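Local coordinates for general secretion pathway protein L (Vibrio parahaemolyticus, PDB 2W7V) that probably forms the dimerizing periplasmic part of an inner-membrane component of the type II secretion system, which exports folded proteins across the outer membrane, at residues D7-W13 / V83-Q87. Sequence-based numbering, arbitrary orientation.
Sequences DVAMLSW and VLKRQ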
# COMPACT_ATOMS: atom_id res chain seq x y z
N ASP A 7 -11.48 6.28 -2.30
CA ASP A 7 -12.02 4.91 -2.38
C ASP A 7 -11.66 3.99 -1.21
O ASP A 7 -10.67 3.23 -1.28
CB ASP A 7 -11.59 4.18 -3.65
CG ASP A 7 -12.30 2.83 -3.82
OD1 ASP A 7 -12.32 2.05 -2.85
OD2 ASP A 7 -12.87 2.56 -4.92
N VAL A 8 -12.55 4.03 -0.23
CA VAL A 8 -12.48 3.24 1.00
C VAL A 8 -12.62 1.72 0.84
O VAL A 8 -12.04 0.98 1.63
CB VAL A 8 -13.59 3.73 1.98
CG1 VAL A 8 -14.06 2.60 2.87
CG2 VAL A 8 -13.10 4.92 2.78
N ALA A 9 -13.41 1.25 -0.13
CA ALA A 9 -13.55 -0.20 -0.36
C ALA A 9 -12.24 -0.83 -0.83
O ALA A 9 -11.80 -1.85 -0.32
CB ALA A 9 -14.68 -0.50 -1.34
N MSE A 10 -11.57 -0.20 -1.77
CA MSE A 10 -10.23 -0.62 -2.14
C MSE A 10 -9.21 -0.52 -0.98
O MSE A 10 -8.38 -1.39 -0.82
CB MSE A 10 -9.75 0.17 -3.35
CG MSE A 10 -8.39 -0.31 -3.86
SE MSE A 10 -8.31 -2.12 -4.63
CE MSE A 10 -9.44 -1.81 -6.14
N LEU A 11 -9.29 0.54 -0.19
CA LEU A 11 -8.45 0.66 0.99
C LEU A 11 -8.63 -0.53 1.93
O LEU A 11 -7.68 -1.10 2.41
CB LEU A 11 -8.73 1.99 1.71
CG LEU A 11 -7.75 2.43 2.80
CD1 LEU A 11 -6.36 2.53 2.25
CD2 LEU A 11 -8.20 3.76 3.34
N SER A 12 -9.87 -0.93 2.16
CA SER A 12 -10.14 -2.08 3.00
C SER A 12 -9.57 -3.38 2.44
O SER A 12 -8.88 -4.11 3.19
CB SER A 12 -11.64 -2.21 3.26
OG SER A 12 -12.13 -1.05 3.90
N TRP A 13 -9.82 -3.65 1.15
CA TRP A 13 -9.49 -4.94 0.53
C TRP A 13 -7.99 -5.06 0.22
O TRP A 13 -7.45 -6.15 0.12
CB TRP A 13 -10.29 -5.18 -0.78
CG TRP A 13 -11.80 -4.96 -0.72
CD1 TRP A 13 -12.63 -5.13 0.36
CD2 TRP A 13 -12.65 -4.57 -1.81
NE1 TRP A 13 -13.94 -4.85 0.00
CE2 TRP A 13 -13.97 -4.50 -1.32
CE3 TRP A 13 -12.41 -4.27 -3.17
CZ2 TRP A 13 -15.04 -4.14 -2.13
CZ3 TRP A 13 -13.47 -3.92 -3.96
CH2 TRP A 13 -14.77 -3.85 -3.45
N VAL A 83 -1.93 -3.54 -12.16
CA VAL A 83 -2.85 -2.51 -11.74
C VAL A 83 -4.14 -3.20 -11.30
O VAL A 83 -4.68 -4.00 -12.02
CB VAL A 83 -3.14 -1.53 -12.88
CG1 VAL A 83 -4.12 -0.48 -12.43
CG2 VAL A 83 -1.83 -0.85 -13.32
N LEU A 84 -4.58 -2.92 -10.08
CA LEU A 84 -5.83 -3.44 -9.55
C LEU A 84 -6.84 -2.31 -9.42
O LEU A 84 -6.51 -1.23 -8.94
CB LEU A 84 -5.61 -4.00 -8.13
CG LEU A 84 -4.46 -4.96 -7.89
CD1 LEU A 84 -4.47 -5.48 -6.43
CD2 LEU A 84 -4.52 -6.09 -8.89
N LYS A 85 -8.07 -2.61 -9.80
CA LYS A 85 -9.24 -1.79 -9.55
C LYS A 85 -10.32 -2.70 -8.96
O LYS A 85 -10.22 -3.93 -9.00
CB LYS A 85 -9.74 -1.18 -10.86
CG LYS A 85 -8.68 -0.36 -11.60
CD LYS A 85 -9.04 -0.16 -13.10
CE LYS A 85 -7.82 0.36 -13.88
NZ LYS A 85 -8.14 0.80 -15.26
N ARG A 86 -11.36 -2.09 -8.41
CA ARG A 86 -12.44 -2.86 -7.75
C ARG A 86 -13.18 -3.84 -8.72
O ARG A 86 -13.45 -3.47 -9.84
CB ARG A 86 -13.47 -1.89 -7.13
CG ARG A 86 -12.92 -1.04 -5.98
CD ARG A 86 -13.93 -0.85 -4.85
NE ARG A 86 -14.90 0.18 -5.17
CZ ARG A 86 -16.15 0.24 -4.69
NH1 ARG A 86 -16.64 -0.69 -3.87
NH2 ARG A 86 -16.93 1.25 -5.06
N GLN A 87 -13.42 -5.08 -8.24
CA GLN A 87 -14.28 -6.17 -8.83
C GLN A 87 -13.54 -7.48 -9.25
O GLN A 87 -14.15 -8.57 -9.40
CB GLN A 87 -15.16 -5.68 -9.98
CG GLN A 87 -16.33 -4.82 -9.58
CD GLN A 87 -17.07 -4.33 -10.80
OE1 GLN A 87 -16.47 -3.72 -11.69
NE2 GLN A 87 -18.37 -4.62 -10.88
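R86 of the inner strand 78-86 lays its side chain across helix 8-13 between the capping D7 and the ring of W13, a worked example of how a short N-terminal helix is fastened onto a four-stranded antiparallel sheet in this circularly permuted ferredoxin-like domain. The helix axis passes 8.9 Å from that of the strand at 121°. The tight side faces the sheet, at M10 and L84. Selenomethionine M10, CG anti to the backbone N (chi1 -175°) and the chain then bent twice, brings its CE methyl to the backbone and CG of R86, although the exact position of that methyl is doubtful. M10 is buried there, sharing F64 of strand 64-73 with L84, and V41 and Y34 close in on it from the other two strands.

The outer side is looser and more polar. W13 crosses R86 at about a right angle, its CZ3 and CH2 coming obliquely against R86 CD; this exposed ring was modelled in two conformers, so its fit is less certain. The A9 methyl lies against NH1. D7 and R86 reach toward each other from opposite directions and form a salt bridge, OD2 to NE at 3.1 Å. The D7 carboxylate thus serves two partners, for its OD1 caps the helix by accepting from M10 N at 2.6 Å. That N-H meets OD1 on the syn side, somewhat out of the carboxylate plane, with an N-H...O angle of 165°.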